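Local coordinates for protein valine-pyruvate aminotransferase (Salmonella typhimurium, PDB 3G7Q) that transfers the amino group of L-valine to pyruvate, using pyridoxal 5'-phosphate as cofactor, and so takes part in the biosynthesis of alanine, at residues Ile229-Ala234 / Met390-Glu395; His334-Glu337 / Phe341-Leu344. All blocks are in the same frame, centred on the assembly; numbering follows the deposited sequence.

Contact 1: residues Ile229-Ala234 / Met390-Glu395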
loop_
_atom_site.group_PDB
_atom_site.type_symbol
_atom_site.label_atom_id
_atom_site.label_comp_id
_atom_site.label_asym_id
_atom_site.label_seq_id
_atom_site.Cartn_x
_atom_site.Cartn_y
_atom_site.Cartn_z
ATOM N N ILE A 229 19.098 6.563 13.512
ATOM C CA ILE A 229 18.754 6.480 14.943
ATOM C C ILE A 229 19.461 5.250 15.536
ATOM O O ILE A 229 18.820 4.222 15.880
ATOM C CB ILE A 229 17.233 6.451 15.163
ATOM C CG1 ILE A 229 16.515 7.601 14.419
ATOM C CG2 ILE A 229 16.927 6.540 16.715
ATOM C CD1 ILE A 229 15.024 7.520 14.323
ATOM N N ILE A 230 20.767 5.378 15.650
ATOM C CA ILE A 230 21.644 4.335 16.155
ATOM C C ILE A 230 22.711 4.975 16.997
ATOM O O ILE A 230 23.334 5.978 16.594
ATOM C CB ILE A 230 22.211 3.481 14.976
ATOM C CG1 ILE A 230 23.045 2.324 15.506
ATOM C CG2 ILE A 230 23.020 4.384 14.001
ATOM C CD1 ILE A 230 23.373 1.277 14.446
ATOM N N PHE A 231 22.939 4.394 18.175
ATOM C CA PHE A 231 23.854 4.934 19.168
ATOM C C PHE A 231 25.056 4.025 19.457
ATOM O O PHE A 231 25.783 4.218 20.439
ATOM C CB PHE A 231 23.087 5.176 20.468
ATOM C CG PHE A 231 21.693 5.761 20.261
ATOM C CD1 PHE A 231 21.505 6.915 19.512
ATOM C CD2 PHE A 231 20.577 5.172 20.839
ATOM C CE1 PHE A 231 20.268 7.442 19.328
ATOM C CE2 PHE A 231 19.338 5.697 20.646
ATOM C CZ PHE A 231 19.167 6.803 19.890
ATOM N N SER A 232 25.212 2.978 18.680
ATOM C CA SER A 232 26.284 2.056 18.904
ATOM C C SER A 232 27.012 1.856 17.608
ATOM O O SER A 232 26.535 2.287 16.554
ATOM C CB SER A 232 25.715 0.714 19.339
ATOM O OG SER A 232 24.884 0.253 18.273
ATOM N N GLU A 233 28.148 1.188 17.696
ATOM C CA GLU A 233 28.911 0.820 16.512
ATOM C C GLU A 233 28.138 -0.256 15.741
ATOM O O GLU A 233 27.467 -1.093 16.344
ATOM C CB GLU A 233 30.275 0.305 16.927
ATOM C CG GLU A 233 31.174 -0.171 15.796
ATOM C CD GLU A 233 30.966 -1.618 15.363
ATOM O OE1 GLU A 233 30.483 -2.453 16.167
ATOM O OE2 GLU A 233 31.319 -1.905 14.203
ATOM N N ALA A 234 28.211 -0.203 14.423
ATOM C CA ALA A 234 27.607 -1.193 13.575
ATOM C C ALA A 234 28.163 -1.043 12.167
ATOM O O ALA A 234 27.887 -0.057 11.486
ATOM C CB ALA A 234 26.075 -1.035 13.585
HETATM N N MSE A 390 8.168 0.187 25.735
HETATM C CA MSE A 390 7.682 1.562 25.767
HETATM C C MSE A 390 8.400 2.384 24.697
HETATM O O MSE A 390 9.503 2.028 24.252
HETATM C CB MSE A 390 7.887 2.210 27.132
HETATM C CG MSE A 390 9.307 2.279 27.601
HETATM SE SE MSE A 390 9.394 3.503 29.180
HETATM C CE MSE A 390 9.369 5.178 28.286
ATOM N N ASN A 391 7.774 3.497 24.316
ATOM C CA ASN A 391 8.313 4.459 23.348
ATOM C C ASN A 391 8.839 5.625 24.175
ATOM O O ASN A 391 8.095 6.150 25.005
ATOM C CB ASN A 391 7.206 4.880 22.383
ATOM C CG ASN A 391 7.689 5.817 21.300
ATOM O OD1 ASN A 391 8.453 6.743 21.568
ATOM N ND2 ASN A 391 7.198 5.604 20.059
ATOM N N TYR A 392 10.115 5.991 24.014
ATOM C CA TYR A 392 10.717 7.080 24.848
ATOM C C TYR A 392 10.604 8.491 24.253
ATOM O O TYR A 392 11.148 9.449 24.823
ATOM C CB TYR A 392 12.186 6.764 25.183
ATOM C CG TYR A 392 13.158 6.735 24.019
ATOM C CD1 TYR A 392 13.679 7.918 23.494
ATOM C CD2 TYR A 392 13.583 5.534 23.478
ATOM C CE1 TYR A 392 14.553 7.909 22.430
ATOM C CE2 TYR A 392 14.502 5.510 22.445
ATOM C CZ TYR A 392 14.963 6.699 21.910
ATOM O OH TYR A 392 15.851 6.679 20.855
ATOM N N VAL A 393 9.901 8.616 23.148
ATOM C CA VAL A 393 9.712 9.895 22.444
ATOM C C VAL A 393 8.737 10.911 23.058
ATOM O O VAL A 393 8.976 12.114 22.933
ATOM C CB VAL A 393 9.221 9.635 20.985
ATOM C CG1 VAL A 393 8.626 10.883 20.368
ATOM C CG2 VAL A 393 10.327 9.066 20.164
ATOM N N PRO A 394 7.630 10.462 23.682
ATOM C CA PRO A 394 6.690 11.463 24.233
ATOM C C PRO A 394 7.329 12.460 25.214
ATOM O O PRO A 394 8.406 12.225 25.751
ATOM C CB PRO A 394 5.646 10.602 24.937
ATOM C CG PRO A 394 5.680 9.337 24.193
ATOM C CD PRO A 394 7.138 9.106 23.913
ATOM N N GLU A 395 6.644 13.580 25.452
ATOM C CA GLU A 395 7.232 14.612 26.304
ATOM C C GLU A 395 7.546 14.071 27.699
ATOM O O GLU A 395 6.812 13.245 28.234
ATOM C CB GLU A 395 6.342 15.860 26.376
ATOM C CG GLU A 395 6.181 16.592 25.023
ATOM C CD GLU A 395 7.517 16.978 24.391
ATOM O OE1 GLU A 395 8.423 17.457 25.100
ATOM O OE2 GLU A 395 7.667 16.788 23.169
#
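The hydroxyl of Tyr392 meets the edge of the Phe231 ring in a small, buried van der Waals contact between the loop after strand 216-219 and the end of strand 387-391. Two ring carbons do the touching: Tyr392 OH lies 3.5 Å from Phe231 CZ and 3.6 Å from Phe231 CE2, in the plane of the phenylalanine ring, so the oxygen faces ring C-H groups and not the pi cloud. Ile229 adds a looser approach, its CG2 4.3 Å from Tyr392 OH. Only 69 Å² is buried in all, and the backbones stay far apart, with 12.2 Å between Ile229 CA and Val393 CA, the closest such pair. The gap is spanned by the two aromatic side chains, which extend from opposite directions. No hydrogen bond crosses between the segments; the phenol instead donates to Ala339 O, a bond that helps set where its oxygen stands beside Phe231.

The root of the tyrosine is also held. Asn391 OD1 accepts from Val393 N at 2.8 Å, with the donor nitrogen in the plane of the side-chain carbonyl, and this Asx turn closes round Tyr392 just where the strand ends. With chi1 at 66°, CG of Tyr392 sits between its own backbone N and carbonyl carbon, and from there the ring extends toward Phe231. The amide of Asn391 gains further partners through ND2, which bonds to Gly38 O and Asn40 O. Helix 299-325 borders the contact, Tyr311 touching both Ile229 and Tyr392.

Strand 216-219 belongs to the seven-stranded mixed sheet, strand 387-391 to the six-stranded one. A loop from the first sheet meeting a strand end of the second beside a long helix is consistent with the large and small domains joining in a fold-type I, pyridoxal-phosphate-dependent aminotransferase.

Contact 2: residues His334-Glu337 / Phe341-Leu344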
loop_
_atom_site.group_PDB
_atom_site.type_symbol
_atom_site.label_atom_id
_atom_site.label_comp_id
_atom_site.label_asym_id
_atom_site.label_seq_id
_atom_site.Cartn_x
_atom_site.Cartn_y
_atom_site.Cartn_z
ATOM N N HIS A 334 16.982 -3.019 28.423
ATOM C CA HIS A 334 17.870 -3.490 27.354
ATOM C C HIS A 334 18.751 -2.312 26.954
ATOM O O HIS A 334 18.277 -1.175 26.861
ATOM C CB HIS A 334 17.117 -3.986 26.125
ATOM C CG HIS A 334 17.980 -4.756 25.174
ATOM N ND1 HIS A 334 18.893 -4.145 24.339
ATOM C CD2 HIS A 334 18.103 -6.092 24.957
ATOM C CE1 HIS A 334 19.526 -5.074 23.631
ATOM N NE2 HIS A 334 19.083 -6.263 23.997
ATOM N N LYS A 335 20.038 -2.559 26.758
ATOM C CA LYS A 335 20.937 -1.479 26.303
ATOM C C LYS A 335 20.334 -0.788 25.078
ATOM O O LYS A 335 20.002 -1.422 24.109
ATOM C CB LYS A 335 22.318 -2.033 25.988
ATOM C CG LYS A 335 23.275 -0.907 25.631
ATOM C CD LYS A 335 24.629 -1.464 25.308
ATOM C CE LYS A 335 25.607 -0.295 25.170
ATOM N NZ LYS A 335 26.968 -0.823 24.915
ATOM N N PRO A 336 20.116 0.528 25.153
ATOM C CA PRO A 336 19.458 1.214 24.052
ATOM C C PRO A 336 20.465 1.556 22.957
ATOM O O PRO A 336 21.078 2.615 22.976
ATOM C CB PRO A 336 18.889 2.471 24.736
ATOM C CG PRO A 336 19.748 2.743 25.761
ATOM C CD PRO A 336 20.351 1.439 26.284
ATOM N N GLU A 337 20.641 0.644 22.012
ATOM C CA GLU A 337 21.660 0.835 20.958
ATOM C C GLU A 337 21.134 1.540 19.706
ATOM O O GLU A 337 21.930 1.967 18.850
ATOM C CB GLU A 337 22.325 -0.512 20.627
ATOM C CG GLU A 337 23.073 -1.113 21.810
ATOM C CD GLU A 337 23.792 -2.370 21.462
ATOM O OE1 GLU A 337 23.147 -3.350 21.070
ATOM O OE2 GLU A 337 25.032 -2.380 21.579
ATOM N N PHE A 341 12.626 2.952 21.198
ATOM C CA PHE A 341 11.990 2.224 22.283
ATOM C C PHE A 341 12.932 1.903 23.433
ATOM O O PHE A 341 14.133 1.859 23.266
ATOM C CB PHE A 341 11.485 0.869 21.770
ATOM C CG PHE A 341 10.629 0.974 20.537
ATOM C CD1 PHE A 341 9.300 1.369 20.626
ATOM C CD2 PHE A 341 11.174 0.744 19.294
ATOM C CE1 PHE A 341 8.524 1.509 19.477
ATOM C CE2 PHE A 341 10.384 0.889 18.126
ATOM C CZ PHE A 341 9.091 1.264 18.219
ATOM N N LEU A 342 12.331 1.672 24.592
ATOM C CA LEU A 342 13.016 1.050 25.698
ATOM C C LEU A 342 12.276 -0.271 25.985
ATOM O O LEU A 342 11.031 -0.344 26.006
ATOM C CB LEU A 342 13.092 1.933 26.934
ATOM C CG LEU A 342 14.014 3.140 26.830
ATOM C CD1 LEU A 342 13.856 4.030 28.098
ATOM C CD2 LEU A 342 15.477 2.719 26.628
ATOM N N TRP A 343 13.066 -1.309 26.166
ATOM C CA TRP A 343 12.563 -2.650 26.485
ATOM C C TRP A 343 12.901 -2.897 27.937
ATOM O O TRP A 343 14.100 -2.965 28.327
ATOM C CB TRP A 343 13.216 -3.656 25.570
ATOM C CG TRP A 343 12.873 -5.102 25.737
ATOM C CD1 TRP A 343 13.645 -6.073 26.273
ATOM C CD2 TRP A 343 11.694 -5.758 25.238
ATOM N NE1 TRP A 343 13.022 -7.276 26.175
ATOM C CE2 TRP A 343 11.825 -7.118 25.541
ATOM C CE3 TRP A 343 10.536 -5.316 24.590
ATOM C CZ2 TRP A 343 10.848 -8.063 25.210
ATOM C CZ3 TRP A 343 9.568 -6.251 24.240
ATOM C CH2 TRP A 343 9.734 -7.607 24.555
ATOM N N LEU A 344 11.835 -3.051 28.723
ATOM C CA LEU A 344 11.936 -3.187 30.168
ATOM C C LEU A 344 11.703 -4.624 30.584
ATOM O O LEU A 344 10.676 -5.206 30.234
ATOM C CB LEU A 344 10.904 -2.299 30.853
ATOM C CG LEU A 344 10.871 -0.824 30.373
ATOM C CD1 LEU A 344 9.777 -0.025 31.115
ATOM C CD2 LEU A 344 12.250 -0.162 30.454
HETATM O O HOH W 1 15.840 -0.775 25.679
#
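A water molecule is gripped between His334 and Trp343, donating to His334 O at 2.7 Å and accepting from Trp343 N at 2.9 Å. Beside it, His334 N gives its hydrogen directly to Trp343 O, 2.9 Å away and nearly straight at 172°. A regular antiparallel hydrogen-bonded pair would have two direct bonds here; His334 O and Trp343 N stand 5.3 Å apart, and the water takes the place of the second bond. The segments therefore diverge, from 5.4 Å between the CA atoms of His334 and Trp343 to 6.7 Å between those of Pro336 and Leu342.

Side chains flank the water on opposite sides. CB of His334 lies near the plane of the indole, at its CD1 edge, while Pro336 CB meets the Leu342 CD2 methyl at 3.9 Å. Pro336 is the centre of an inverse gamma turn that leads the chain out of the strand.

The imidazole of His334, with CG anti to the backbone N (chi1 -166°), lies forward over its own chain, where ND1 donates to Lys335 O close to the ring plane. Its other nitrogen, NE2, is hydrogen-bonded to Tyr168 N on strand 165-169, and Tyr168 OH bonds to Trp343 NE1. With ND1 donating and NE2 facing a backbone N-H, the histidine is probably neutral, its proton on ND1.

Along the chain the order is 229-234, 334-337, 341-344 and 390-395, so contact 2 is nested inside the loop that contact 1 closes. Their centres are about 8 Å apart, and the two contacts touch. Strands 341-345 and 387-391 are antiparallel neighbours in the six-stranded sheet, joined by a probable hydrogen bond of 2.9 Å from Leu342 N to Met390 O. A second probable bond, Phe231 N to Glu337 O at 2.7 Å, ties the loop of contact 1 to the turn of contact 2. Helix 299-325 packs against both. Residues remote in sequence thus join the seven-stranded sheet's loop to the six-stranded sheet by backbone as well as side chain.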